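Local structure of membrane-bound lytic murein transglycosylase A (Burkholderia pseudomallei, 6QK4) at residues Thr45-Arg49 / Ala68-Asp73; Tyr107-Leu111 / Phe166-Gln170; Ala140-Arg146 / Leu233-Phe239; Glu270-Val275 / Arg301-Asp307. The protein probably cleaves the beta-1,4 linkage between N-acetylmuramic acid and N-acetylglucosamine in peptidoglycan, leaving a 1,6-anhydro bond in the muramic residue. All coordinates share one frame. Residue numbers count along the deposited sequence, not the author numbering.

Contact 1. Residues Thr45-Arg49 / Ala68-Asp73; sequences TIALR and AMRLDD
L48 (chi1 t, chi2 p) lays CD2 on A68 CB at 3.5 Å and reaches L71 CD1 at 4.5 Å. Its segment, T45-R49, is helical, with R49 N bonded to T45 O at 3.0 Å. Across from it, A68-L71 makes a type I turn (L71 N to A68 O 3.1 Å), and the chain is extended from L71, the turn's last residue, through D72. The two run in opposite senses: CA atoms of T45 and D73 lie 5.8 Å apart, those of R49 and M69 7.0 Å. D73 (chi1 m) gathers the polar ends. T45 OG1 (chi1 p) donates to D73 OD1 at 2.6 Å; R49 (m, t, m) forms a two-pronged salt bridge, NH1 to D73 OD1 2.8 Å and NH2 to D73 OD2 3.1 Å. One water accepts from R49 NH1 (2.8 Å) and donates to A68 O (2.8 Å) and L71 O (2.7 Å). This is N-terminal helix-helix packing: F82 of helix 76-86 touches L48, A68 and L71, and the C52-C65 disulfide ties helix 44-55 to helix 62-68.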
loop_
_atom_site.group_PDB
_atom_site.type_symbol
_atom_site.label_atom_id
_atom_site.label_comp_id
_atom_site.label_asym_id
_atom_site.label_seq_id
_atom_site.Cartn_x
_atom_site.Cartn_y
_atom_site.Cartn_z
ATOM N N THR A 45 -18.121 -0.439 4.516
ATOM C CA THR A 45 -18.690 -1.629 5.163
ATOM C C THR A 45 -17.882 -2.890 4.877
ATOM O O THR A 45 -17.937 -3.842 5.677
ATOM C CB THR A 45 -20.123 -1.859 4.722
ATOM O OG1 THR A 45 -20.208 -1.603 3.315
ATOM C CG2 THR A 45 -21.068 -0.850 5.464
ATOM N N ILE A 46 -17.209 -2.955 3.726
ATOM C CA ILE A 46 -16.377 -4.131 3.436
ATOM C C ILE A 46 -15.249 -4.220 4.443
ATOM O O ILE A 46 -14.999 -5.269 5.050
ATOM C CB ILE A 46 -15.849 -4.074 1.986
ATOM C CG1 ILE A 46 -16.994 -4.292 0.991
ATOM C CG2 ILE A 46 -14.791 -5.133 1.723
ATOM C CD1 ILE A 46 -16.697 -3.959 -0.473
ATOM N N ALA A 47 -14.549 -3.104 4.645
ATOM C CA ALA A 47 -13.438 -3.094 5.604
ATOM C C ALA A 47 -13.954 -3.245 7.021
ATOM O O ALA A 47 -13.278 -3.849 7.862
ATOM C CB ALA A 47 -12.611 -1.804 5.470
ATOM N N LEU A 48 -15.163 -2.743 7.290
ATOM C CA LEU A 48 -15.798 -2.956 8.583
ATOM C C LEU A 48 -16.058 -4.443 8.881
ATOM O O LEU A 48 -15.835 -4.905 10.002
ATOM C CB LEU A 48 -17.119 -2.154 8.659
ATOM C CG LEU A 48 -17.986 -2.432 9.920
ATOM C CD1 LEU A 48 -17.300 -1.852 11.104
ATOM C CD2 LEU A 48 -19.291 -1.676 9.752
ATOM N N ARG A 49 -16.575 -5.206 7.915
ATOM C CA ARG A 49 -16.780 -6.630 8.181
ATOM C C ARG A 49 -15.456 -7.352 8.394
ATOM O O ARG A 49 -15.368 -8.243 9.246
ATOM C CB ARG A 49 -17.564 -7.247 7.021
ATOM C CG ARG A 49 -19.046 -6.827 7.026
ATOM C CD ARG A 49 -19.877 -7.744 6.118
ATOM N NE ARG A 49 -19.352 -7.778 4.756
ATOM C CZ ARG A 49 -19.637 -6.859 3.837
ATOM N NH1 ARG A 49 -20.446 -5.879 4.152
ATOM N NH2 ARG A 49 -19.128 -6.924 2.593
ATOM N N ALA A 68 -23.433 -4.269 12.391
ATOM C CA ALA A 68 -22.698 -4.086 11.143
ATOM C C ALA A 68 -23.013 -5.207 10.161
ATOM O O ALA A 68 -23.052 -4.975 8.942
ATOM C CB ALA A 68 -21.201 -4.009 11.429
ATOM N N MET A 69 -23.263 -6.411 10.664
ATOM C CA MET A 69 -23.538 -7.529 9.780
ATOM C C MET A 69 -24.884 -7.366 9.082
ATOM O O MET A 69 -25.150 -8.081 8.108
ATOM C CB MET A 69 -23.487 -8.849 10.578
ATOM C CG MET A 69 -22.125 -9.166 11.150
ATOM S SD MET A 69 -20.827 -9.285 9.881
ATOM C CE MET A 69 -19.519 -8.385 10.660
ATOM N N ARG A 70 -25.724 -6.437 9.526
ATOM C CA ARG A 70 -26.987 -6.198 8.828
ATOM C C ARG A 70 -26.873 -5.174 7.685
ATOM O O ARG A 70 -27.854 -4.929 6.980
ATOM C CB ARG A 70 -28.066 -5.793 9.857
ATOM C CG ARG A 70 -27.953 -6.655 11.160
ATOM C CD ARG A 70 -29.275 -6.901 11.903
ATOM N NE ARG A 70 -30.142 -5.725 11.899
ATOM C CZ ARG A 70 -30.173 -4.821 12.876
ATOM N NH1 ARG A 70 -29.373 -4.961 13.929
ATOM N NH2 ARG A 70 -30.993 -3.776 12.797
ATOM N N LEU A 71 -25.717 -4.556 7.491
ATOM C CA LEU A 71 -25.578 -3.497 6.487
ATOM C C LEU A 71 -25.166 -4.070 5.146
ATOM O O LEU A 71 -24.263 -4.906 5.096
ATOM C CB LEU A 71 -24.487 -2.524 6.919
ATOM C CG LEU A 71 -24.734 -1.856 8.268
ATOM C CD1 LEU A 71 -23.546 -1.041 8.612
ATOM C CD2 LEU A 71 -26.031 -0.984 8.230
ATOM N N ASP A 72 -25.746 -3.577 4.038
ATOM C CA ASP A 72 -25.185 -3.951 2.749
ATOM C C ASP A 72 -24.186 -2.867 2.309
ATOM O O ASP A 72 -24.091 -1.789 2.894
ATOM C CB ASP A 72 -26.304 -4.163 1.716
ATOM C CG ASP A 72 -27.079 -2.896 1.426
ATOM O OD1 ASP A 72 -26.480 -1.960 0.893
ATOM O OD2 ASP A 72 -28.316 -2.845 1.715
ATOM N N ASP A 73 -23.459 -3.133 1.212
ATOM C CA ASP A 73 -22.403 -2.232 0.797
ATOM C C ASP A 73 -22.869 -1.151 -0.147
ATOM O O ASP A 73 -22.072 -0.275 -0.537
ATOM C CB ASP A 73 -21.278 -3.051 0.099
ATOM C CG ASP A 73 -20.770 -4.162 0.974
ATOM O OD1 ASP A 73 -20.483 -3.878 2.152
ATOM O OD2 ASP A 73 -20.678 -5.326 0.499
HETATM O O HOH W 1 -19.764 -0.031 0.749
HETATM O O HOH W 2 -21.894 -5.070 6.441
#

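Contact 2. Residues Tyr107-Leu111 / Phe166-Gln170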
loop_
_atom_site.group_PDB
_atom_site.type_symbol
_atom_site.label_atom_id
_atom_site.label_comp_id
_atom_site.label_asym_id
_atom_site.label_seq_id
_atom_site.Cartn_x
_atom_site.Cartn_y
_atom_site.Cartn_z
ATOM N N TYR A 107 1.055 -0.126 -1.585
ATOM C CA TYR A 107 0.235 -0.895 -2.518
ATOM C C TYR A 107 0.760 -2.313 -2.546
ATOM O O TYR A 107 1.813 -2.624 -1.950
ATOM C CB TYR A 107 0.265 -0.286 -3.942
ATOM C CG TYR A 107 1.529 -0.587 -4.713
ATOM C CD1 TYR A 107 2.738 -0.050 -4.331
ATOM C CD2 TYR A 107 1.478 -1.366 -5.866
ATOM C CE1 TYR A 107 3.900 -0.278 -5.094
ATOM C CE2 TYR A 107 2.624 -1.607 -6.631
ATOM C CZ TYR A 107 3.816 -1.065 -6.227
ATOM O OH TYR A 107 4.930 -1.275 -6.996
ATOM N N GLU A 108 0.011 -3.173 -3.226
ATOM C CA GLU A 108 0.488 -4.539 -3.451
ATOM C C GLU A 108 0.746 -4.750 -4.931
ATOM O O GLU A 108 -0.183 -4.634 -5.736
ATOM C CB GLU A 108 -0.551 -5.510 -2.946
ATOM C CG GLU A 108 -0.180 -6.945 -3.312
ATOM C CD GLU A 108 0.689 -7.599 -2.270
ATOM O OE1 GLU A 108 1.470 -6.869 -1.599
ATOM O OE2 GLU A 108 0.583 -8.851 -2.130
ATOM N N PRO A 109 1.994 -5.001 -5.368
ATOM C CA PRO A 109 2.224 -5.232 -6.796
ATOM C C PRO A 109 1.424 -6.433 -7.279
ATOM O O PRO A 109 1.259 -7.416 -6.557
ATOM C CB PRO A 109 3.734 -5.521 -6.867
ATOM C CG PRO A 109 4.351 -4.861 -5.682
ATOM C CD PRO A 109 3.241 -5.002 -4.575
ATOM N N LEU A 110 0.901 -6.323 -8.503
ATOM C CA LEU A 110 0.139 -7.433 -9.070
ATOM C C LEU A 110 0.688 -7.667 -10.461
ATOM O O LEU A 110 0.577 -6.799 -11.340
ATOM C CB LEU A 110 -1.361 -7.141 -9.092
ATOM C CG LEU A 110 -2.136 -8.261 -9.810
ATOM C CD1 LEU A 110 -3.232 -8.803 -8.960
ATOM C CD2 LEU A 110 -2.679 -7.677 -11.080
ATOM N N LEU A 111 1.365 -8.802 -10.642
ATOM C CA LEU A 111 1.951 -9.152 -11.921
ATOM C C LEU A 111 1.175 -10.310 -12.543
ATOM O O LEU A 111 0.345 -10.939 -11.909
ATOM C CB LEU A 111 3.435 -9.541 -11.768
ATOM C CG LEU A 111 4.311 -8.348 -11.325
ATOM C CD1 LEU A 111 4.222 -8.094 -9.847
ATOM C CD2 LEU A 111 5.792 -8.680 -11.706
ATOM N N PHE A 166 10.032 -3.299 -10.717
ATOM C CA PHE A 166 9.395 -2.624 -9.577
ATOM C C PHE A 166 8.874 -3.571 -8.528
ATOM O O PHE A 166 8.747 -3.167 -7.367
ATOM C CB PHE A 166 8.294 -1.682 -10.076
ATOM C CG PHE A 166 8.885 -0.432 -10.684
ATOM C CD1 PHE A 166 9.598 0.459 -9.883
ATOM C CD2 PHE A 166 8.843 -0.208 -12.040
ATOM C CE1 PHE A 166 10.203 1.566 -10.428
ATOM C CE2 PHE A 166 9.431 0.915 -12.591
ATOM C CZ PHE A 166 10.120 1.797 -11.797
ATOM N N LEU A 167 8.650 -4.842 -8.876
ATOM C CA LEU A 167 8.380 -5.812 -7.830
ATOM C C LEU A 167 9.620 -6.010 -6.976
ATOM O O LEU A 167 9.516 -6.145 -5.753
ATOM C CB LEU A 167 7.918 -7.132 -8.454
ATOM C CG LEU A 167 7.810 -8.354 -7.569
ATOM C CD1 LEU A 167 6.611 -8.122 -6.668
ATOM C CD2 LEU A 167 7.544 -9.575 -8.369
ATOM N N GLN A 168 10.807 -6.045 -7.613
ATOM C CA GLN A 168 12.049 -6.071 -6.845
ATOM C C GLN A 168 12.183 -4.871 -5.918
ATOM O O GLN A 168 12.654 -5.023 -4.794
ATOM C CB GLN A 168 13.260 -6.131 -7.770
ATOM C CG GLN A 168 13.477 -7.480 -8.355
ATOM C CD GLN A 168 14.579 -7.453 -9.386
ATOM O OE1 GLN A 168 14.601 -6.612 -10.278
ATOM N NE2 GLN A 168 15.475 -8.409 -9.283
ATOM N N VAL A 169 11.827 -3.675 -6.384
ATOM C CA VAL A 169 11.911 -2.492 -5.523
ATOM C C VAL A 169 11.019 -2.677 -4.290
ATOM O O VAL A 169 11.425 -2.375 -3.164
ATOM C CB VAL A 169 11.565 -1.212 -6.305
ATOM C CG1 VAL A 169 11.456 -0.047 -5.363
ATOM C CG2 VAL A 169 12.633 -0.906 -7.381
ATOM N N GLN A 170 9.822 -3.251 -4.468
ATOM C CA GLN A 170 8.935 -3.433 -3.335
ATOM C C GLN A 170 9.387 -4.589 -2.437
ATOM O O GLN A 170 9.259 -4.517 -1.216
ATOM C CB GLN A 170 7.505 -3.642 -3.846
ATOM C CG GLN A 170 6.535 -4.060 -2.726
ATOM C CD GLN A 170 5.704 -2.888 -2.224
ATOM O OE1 GLN A 170 5.998 -1.706 -2.519
ATOM N NE2 GLN A 170 4.635 -3.213 -1.486
HETATM O O HOH W 3 4.254 0.100 -1.291
HETATM O O HOH W 4 7.609 -0.919 -6.429
HETATM O O HOH W 5 4.185 -6.019 -0.644
#
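Y107 meets the helix through its ring and its backbone. Its CE1 lies 3.6 Å from Q170 OE1; a water spans Y107 OH (2.8 Å) and F166 O (2.7 Å), and a second joins Y107 N (3.2 Å) to Q170 OE1 (2.8 Å). E108 points its CA-to-CB bond away from the helix, yet a third water bridges E108 OE1 and Q170 NE2, 3.0 Å from each. P109 interrupts the strand and has the closest CA-CA approach, 6.3 Å to L167. Its ring lies against two helix side chains, CB 3.9 Å from L167 CD1 and CG 3.8 Å from Q170 CG. Within the MltA insert region, helix 161-170 thus packs where strand 101-114 changes partner: backbone hydrogen bonds link E108 with G323 and G325, P109 with R174, and L111 with R174 and V176. The CA-to-CB bond of L110 points away from the helix, and its side chain touches L324; L111 returns, CD2 3.9 Å from L167 CD2. L167 supplies purely apolar contacts, while Q170 combines an aliphatic contact with a polar end. The helix is therefore held at P109 and L111 by direct apolar packing, and near Y107 and E108 by polar approaches to Q170, supplemented by three bridging waters.

Contact 3. Residues Ala140-Arg146 / Leu233-Phe239; sequences ARAQLMR and LDTNPRF
An Asx turn in the MltA insert domain, N236 OD1 accepting from R238 N at 3.1 Å, shapes the loop that receives the start of helix 141-147; R196 N also bonds to N236 OD1. A140 occupies the N-cap position, its CA 4.3 Å from that of P237, and the CA atoms of A142 and D234 are 5.1 Å apart. R141 N donates to P237 O at 2.9 Å. The R141 side chain (t, t, m) threads into the loop: NE bonds N236 O at 3.0 Å, NH2 bonds R238 O at 2.8 Å, and one guanidinium face lies over F239 CD1, 3.8 Å from NH1. Q168 of helix 161-170 also binds NH2. F239 (chi1 t) collects apolar neighbours, L144 CD2 at 3.8 Å from its CD2 and M145 SD at 3.9 Å from its CE1, the latter an oblique Met-aromatic contact. A water links A142 N (3.0 Å) with D234 O (2.8 Å). Farther along the helix, R146 NH1 serves two acceptors, A142 O at 3.0 Å and, in a salt bridge, D234 OD2 at 2.9 Å.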
loop_
_atom_site.group_PDB
_atom_site.type_symbol
_atom_site.label_atom_id
_atom_site.label_comp_id
_atom_site.label_asym_id
_atom_site.label_seq_id
_atom_site.Cartn_x
_atom_site.Cartn_y
_atom_site.Cartn_z
ATOM N N ALA A 140 27.016 -6.720 -9.312
ATOM C CA ALA A 140 25.919 -5.928 -9.863
ATOM C C ALA A 140 25.002 -6.754 -10.771
ATOM O O ALA A 140 25.438 -7.694 -11.440
ATOM C CB ALA A 140 26.501 -4.763 -10.659
ATOM N N ARG A 141 23.727 -6.322 -10.842
ATOM C CA ARG A 141 22.708 -6.926 -11.708
ATOM C C ARG A 141 23.214 -7.305 -13.097
ATOM O O ARG A 141 22.974 -8.417 -13.589
ATOM C CB ARG A 141 21.505 -5.941 -11.800
ATOM C CG ARG A 141 20.575 -6.069 -13.063
ATOM C CD ARG A 141 19.500 -4.919 -13.198
ATOM N NE ARG A 141 18.798 -4.632 -11.885
ATOM C CZ ARG A 141 17.595 -5.125 -11.529
ATOM N NH1 ARG A 141 16.910 -5.892 -12.374
ATOM N NH2 ARG A 141 17.066 -4.855 -10.329
ATOM N N ALA A 142 23.953 -6.405 -13.739
ATOM C CA ALA A 142 24.274 -6.633 -15.132
ATOM C C ALA A 142 25.187 -7.835 -15.283
ATOM O O ALA A 142 25.063 -8.577 -16.260
ATOM C CB ALA A 142 24.913 -5.382 -15.723
ATOM N N GLN A 143 26.067 -8.062 -14.303
ATOM C CA GLN A 143 27.003 -9.180 -14.389
ATOM C C GLN A 143 26.389 -10.434 -13.800
ATOM O O GLN A 143 26.632 -11.529 -14.303
ATOM C CB GLN A 143 28.308 -8.846 -13.674
ATOM C CG GLN A 143 29.259 -7.959 -14.538
ATOM C CD GLN A 143 28.664 -6.610 -14.923
ATOM O OE1 GLN A 143 28.581 -6.266 -16.120
ATOM N NE2 GLN A 143 28.285 -5.812 -13.918
ATOM N N LEU A 144 25.583 -10.274 -12.743
ATOM C CA LEU A 144 24.823 -11.393 -12.213
ATOM C C LEU A 144 23.991 -12.056 -13.310
ATOM O O LEU A 144 24.002 -13.290 -13.460
ATOM C CB LEU A 144 23.931 -10.884 -11.073
ATOM C CG LEU A 144 23.233 -11.882 -10.198
ATOM C CD1 LEU A 144 24.238 -12.768 -9.541
ATOM C CD2 LEU A 144 22.480 -11.047 -9.165
ATOM N N MET A 145 23.269 -11.243 -14.098
ATOM C CA MET A 145 22.445 -11.779 -15.171
ATOM C C MET A 145 23.271 -12.410 -16.283
ATOM O O MET A 145 22.734 -13.240 -17.018
ATOM C CB MET A 145 21.532 -10.701 -15.770
ATOM C CG MET A 145 20.441 -10.133 -14.797
ATOM S SD MET A 145 19.124 -11.336 -14.656
ATOM C CE MET A 145 18.754 -11.672 -16.381
ATOM N N ARG A 146 24.561 -12.050 -16.415
ATOM C CA ARG A 146 25.378 -12.547 -17.504
ATOM C C ARG A 146 26.273 -13.700 -17.103
ATOM O O ARG A 146 26.760 -14.421 -17.982
ATOM C CB ARG A 146 26.238 -11.402 -18.073
ATOM C CG ARG A 146 25.381 -10.334 -18.770
ATOM C CD ARG A 146 26.118 -9.107 -19.265
ATOM N NE ARG A 146 25.355 -8.378 -20.284
ATOM C CZ ARG A 146 24.334 -7.551 -19.998
ATOM N NH1 ARG A 146 23.975 -7.297 -18.722
ATOM N NH2 ARG A 146 23.713 -6.937 -21.004
ATOM N N LEU A 233 17.676 -1.055 -17.371
ATOM C CA LEU A 233 17.539 -1.760 -16.109
ATOM C C LEU A 233 18.908 -2.042 -15.491
ATOM O O LEU A 233 19.060 -1.973 -14.255
ATOM C CB LEU A 233 16.723 -3.032 -16.312
ATOM C CG LEU A 233 15.342 -2.865 -16.950
ATOM C CD1 LEU A 233 14.560 -4.130 -16.879
ATOM C CD2 LEU A 233 14.553 -1.804 -16.221
ATOM N N ASP A 234 19.927 -2.274 -16.345
ATOM C CA ASP A 234 21.282 -2.534 -15.880
ATOM C C ASP A 234 21.921 -1.317 -15.218
ATOM O O ASP A 234 22.919 -1.472 -14.511
ATOM C CB ASP A 234 22.154 -2.980 -17.037
ATOM C CG ASP A 234 21.980 -4.426 -17.374
ATOM O OD1 ASP A 234 21.261 -5.141 -16.630
ATOM O OD2 ASP A 234 22.542 -4.844 -18.396
ATOM N N THR A 235 21.360 -0.122 -15.386
ATOM C CA THR A 235 21.910 1.009 -14.652
ATOM C C THR A 235 21.626 0.935 -13.156
ATOM O O THR A 235 22.144 1.777 -12.421
ATOM C CB THR A 235 21.379 2.333 -15.204
ATOM O OG1 THR A 235 19.994 2.457 -14.883
ATOM C CG2 THR A 235 21.567 2.423 -16.698
ATOM N N ASN A 236 20.783 -0.010 -12.682
ATOM C CA ASN A 236 20.560 -0.241 -11.263
ATOM C C ASN A 236 21.326 -1.475 -10.823
ATOM O O ASN A 236 20.869 -2.601 -11.074
ATOM C CB ASN A 236 19.056 -0.416 -10.956
ATOM C CG ASN A 236 18.810 -0.847 -9.518
ATOM O OD1 ASN A 236 19.617 -0.542 -8.644
ATOM N ND2 ASN A 236 17.698 -1.576 -9.250
ATOM N N PRO A 237 22.443 -1.337 -10.114
ATOM C CA PRO A 237 23.223 -2.534 -9.756
ATOM C C PRO A 237 22.521 -3.439 -8.763
ATOM O O PRO A 237 22.848 -4.636 -8.696
ATOM C CB PRO A 237 24.532 -1.963 -9.183
ATOM C CG PRO A 237 24.227 -0.572 -8.806
ATOM C CD PRO A 237 23.084 -0.080 -9.682
ATOM N N ARG A 238 21.550 -2.929 -8.007
ATOM C CA ARG A 238 20.882 -3.785 -7.042
ATOM C C ARG A 238 20.000 -4.822 -7.737
ATOM O O ARG A 238 19.387 -4.542 -8.778
ATOM C CB ARG A 238 20.050 -2.932 -6.083
ATOM C CG ARG A 238 19.581 -3.696 -4.884
ATOM C CD ARG A 238 18.881 -2.750 -3.950
ATOM N NE ARG A 238 18.547 -3.369 -2.673
ATOM C CZ ARG A 238 19.432 -3.715 -1.732
ATOM N NH1 ARG A 238 20.744 -3.531 -1.919
ATOM N NH2 ARG A 238 19.007 -4.265 -0.600
ATOM N N PHE A 239 19.965 -6.023 -7.158
ATOM C CA PHE A 239 19.189 -7.174 -7.637
ATOM C C PHE A 239 18.539 -7.898 -6.461
ATOM O O PHE A 239 19.232 -8.361 -5.548
ATOM C CB PHE A 239 20.057 -8.172 -8.434
ATOM C CG PHE A 239 19.249 -9.059 -9.324
ATOM C CD1 PHE A 239 18.876 -8.615 -10.598
ATOM C CD2 PHE A 239 18.784 -10.282 -8.870
ATOM C CE1 PHE A 239 18.094 -9.436 -11.420
ATOM C CE2 PHE A 239 17.982 -11.099 -9.664
ATOM C CZ PHE A 239 17.623 -10.659 -10.939
HETATM O O HOH W 6 24.229 -3.505 -13.116
#

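Contact 4. Residues Glu270-Val275 / Arg301-Asp307; sequences ERSIAV and RLVFAQD
Two parallel strands of the 3D domain, which belongs to the double-psi beta-barrel superfamily, pair here with a beta bulge. The axes of strand segments 272-274 and 301-307 approach to 4.6 Å and cross at -49°. S272 CA lies 4.9 Å from F304 CA, and I273 CA 5.1 Å from A305 CA; the register then slips by one, so A274 CA comes 4.1 Å from D307 CA. E270 enters with phi/psi 55/20.

Backbone hydrogen bonds fix this register. F304 N donates to R271 O (2.9 Å) and F304 O accepts from I273 N (2.9 Å), so F304 straddles S272. At the bulge I273 O accepts from Q306 N (3.0 Å) and, weakly, from D307 N (3.3 Å), with Q306 at phi/psi -131/12; V275 N then donates to D307 O (3.0 Å).

Apolar contacts join I273 CD1 (chi1 p) to V303 CG2 at 3.7 Å and V275 CG2 to A305 CB at 3.8 Å.

Among polar side chains, S272 OG donates to Q306 OE1 (2.7 Å), while Q306 NE2 reaches A47 and N51 of helix 44-55. The carboxylate of D307 leads away to Y106 and A262. The R271 guanidinium (m, m, t) lies flat on that of R301 (chi1 -103°, then m, t), centres 3.6 Å apart and planes at 18°, a like-charge stack beside D39, which salt-bridges R271; in its plane, R271 NH1 donates to L302 O at 2.7 Å.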
loop_
_atom_site.group_PDB
_atom_site.type_symbol
_atom_site.label_atom_id
_atom_site.label_comp_id
_atom_site.label_asym_id
_atom_site.label_seq_id
_atom_site.Cartn_x
_atom_site.Cartn_y
_atom_site.Cartn_z
ATOM N N GLU A 270 -8.087 1.592 -0.319
ATOM C CA GLU A 270 -8.575 2.901 0.163
ATOM C C GLU A 270 -9.473 2.842 1.386
ATOM O O GLU A 270 -10.166 3.839 1.694
ATOM C CB GLU A 270 -9.258 3.665 -0.967
ATOM C CG GLU A 270 -8.270 3.879 -2.121
ATOM C CD GLU A 270 -8.664 5.125 -2.982
ATOM O OE1 GLU A 270 -8.763 6.278 -2.449
ATOM O OE2 GLU A 270 -8.870 4.899 -4.198
ATOM N N ARG A 271 -9.429 1.740 2.166
ATOM C CA ARG A 271 -10.189 1.693 3.401
ATOM C C ARG A 271 -9.376 1.092 4.527
ATOM O O ARG A 271 -9.947 0.851 5.600
ATOM C CB ARG A 271 -11.487 0.873 3.267
ATOM C CG ARG A 271 -12.548 1.504 2.306
ATOM C CD ARG A 271 -13.131 2.766 2.978
ATOM N NE ARG A 271 -13.983 3.443 2.000
ATOM C CZ ARG A 271 -14.510 4.645 2.216
ATOM N NH1 ARG A 271 -14.269 5.223 3.393
ATOM N NH2 ARG A 271 -15.236 5.278 1.225
ATOM N N SER A 272 -8.091 0.763 4.294
ATOM C CA SER A 272 -7.219 0.207 5.315
ATOM C C SER A 272 -5.997 1.075 5.416
ATOM O O SER A 272 -5.487 1.542 4.386
ATOM C CB SER A 272 -6.736 -1.217 4.950
ATOM O OG SER A 272 -7.787 -2.161 4.958
ATOM N N ILE A 273 -5.533 1.334 6.634
ATOM C CA ILE A 273 -4.262 2.024 6.823
ATOM C C ILE A 273 -3.345 1.185 7.724
ATOM O O ILE A 273 -3.786 0.405 8.575
ATOM C CB ILE A 273 -4.417 3.422 7.438
ATOM C CG1 ILE A 273 -5.244 3.380 8.750
ATOM C CG2 ILE A 273 -4.919 4.440 6.326
ATOM C CD1 ILE A 273 -5.160 4.761 9.498
ATOM N N ALA A 274 -2.037 1.314 7.464
ATOM C CA ALA A 274 -1.034 0.894 8.417
ATOM C C ALA A 274 -0.722 2.038 9.387
ATOM O O ALA A 274 -0.653 3.221 8.983
ATOM C CB ALA A 274 0.241 0.468 7.668
ATOM N N VAL A 275 -0.592 1.685 10.681
ATOM C CA VAL A 275 -0.383 2.642 11.767
ATOM C C VAL A 275 0.783 2.205 12.661
ATOM O O VAL A 275 1.276 1.084 12.588
ATOM C CB VAL A 275 -1.636 2.843 12.640
ATOM C CG1 VAL A 275 -2.725 3.411 11.810
ATOM C CG2 VAL A 275 -2.056 1.459 13.255
ATOM N N ARG A 301 -11.536 10.333 4.250
ATOM C CA ARG A 301 -11.810 8.900 4.054
ATOM C C ARG A 301 -11.905 8.222 5.419
ATOM O O ARG A 301 -10.979 8.381 6.235
ATOM C CB ARG A 301 -10.656 8.162 3.300
ATOM C CG ARG A 301 -10.802 7.809 1.801
ATOM C CD ARG A 301 -11.723 6.723 1.638
ATOM N NE ARG A 301 -11.841 6.043 0.358
ATOM C CZ ARG A 301 -12.804 6.247 -0.533
ATOM N NH1 ARG A 301 -13.649 7.275 -0.402
ATOM N NH2 ARG A 301 -12.884 5.458 -1.593
ATOM N N LEU A 302 -12.985 7.475 5.664
ATOM C CA LEU A 302 -13.058 6.582 6.820
ATOM C C LEU A 302 -12.289 5.320 6.475
ATOM O O LEU A 302 -12.595 4.652 5.485
ATOM C CB LEU A 302 -14.507 6.241 7.160
ATOM C CG LEU A 302 -14.666 5.291 8.376
ATOM C CD1 LEU A 302 -14.139 5.865 9.704
ATOM C CD2 LEU A 302 -16.127 4.924 8.488
ATOM N N VAL A 303 -11.269 5.026 7.276
ATOM C CA VAL A 303 -10.400 3.877 7.068
ATOM C C VAL A 303 -10.318 3.097 8.387
ATOM O O VAL A 303 -10.813 3.516 9.461
ATOM C CB VAL A 303 -8.995 4.310 6.602
ATOM C CG1 VAL A 303 -9.113 5.161 5.278
ATOM C CG2 VAL A 303 -8.319 5.213 7.658
ATOM N N PHE A 304 -9.654 1.929 8.313
ATOM C CA PHE A 304 -9.512 1.087 9.515
ATOM C C PHE A 304 -8.051 0.744 9.706
ATOM O O PHE A 304 -7.367 0.423 8.738
ATOM C CB PHE A 304 -10.332 -0.204 9.380
ATOM C CG PHE A 304 -11.821 0.042 9.414
ATOM C CD1 PHE A 304 -12.464 0.423 8.267
ATOM C CD2 PHE A 304 -12.549 -0.193 10.598
ATOM C CE1 PHE A 304 -13.863 0.657 8.311
ATOM C CE2 PHE A 304 -13.936 0.037 10.666
ATOM C CZ PHE A 304 -14.565 0.492 9.484
ATOM N N ALA A 305 -7.562 0.854 10.950
ATOM C CA ALA A 305 -6.166 0.503 11.250
ATOM C C ALA A 305 -6.003 -1.011 11.245
ATOM O O ALA A 305 -6.420 -1.697 12.182
ATOM C CB ALA A 305 -5.786 1.108 12.609
ATOM N N GLN A 306 -5.450 -1.556 10.144
ATOM C CA GLN A 306 -5.463 -2.988 9.932
ATOM C C GLN A 306 -4.090 -3.463 9.555
ATOM O O GLN A 306 -3.959 -4.633 9.157
ATOM C CB GLN A 306 -6.495 -3.409 8.864
ATOM C CG GLN A 306 -7.962 -2.978 9.318
ATOM C CD GLN A 306 -9.058 -3.398 8.334
ATOM O OE1 GLN A 306 -8.892 -3.305 7.099
ATOM N NE2 GLN A 306 -10.233 -3.694 8.879
ATOM N N ASP A 307 -3.069 -2.618 9.708
ATOM C CA ASP A 307 -1.729 -3.071 9.318
ATOM C C ASP A 307 -0.725 -2.250 10.105
ATOM O O ASP A 307 -1.071 -1.264 10.743
ATOM C CB ASP A 307 -1.523 -2.941 7.777
ATOM C CG ASP A 307 -0.467 -3.966 7.208
ATOM O OD1 ASP A 307 0.108 -4.776 7.984
ATOM O OD2 ASP A 307 -0.222 -3.902 5.961
#

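Overall arrangement
Contacts 2 and 4 are buried, each centred about 10 Å from the centre of the chain, and reach the same sheet; contacts 1 and 3 are partly buried, about 22 and 27 Å out, on opposite sides of that centre, their centres 47 Å apart. The contacts touch in two pairs. Contact 1 packs helix 44-55 onto contact 4 through A47 and L48 against F304, and contact 2 meets contact 3 where Q168 OE1 lies 3.0 Å from R141 NH2. Only the outer contacts have an arginine-aspartate salt bridge between their own segments; contact 4 relies on strand-to-strand backbone bonds, and contact 2 on apolar side chains and water. Contacts 2 and 4 stay about 8 Å apart at their nearest atoms.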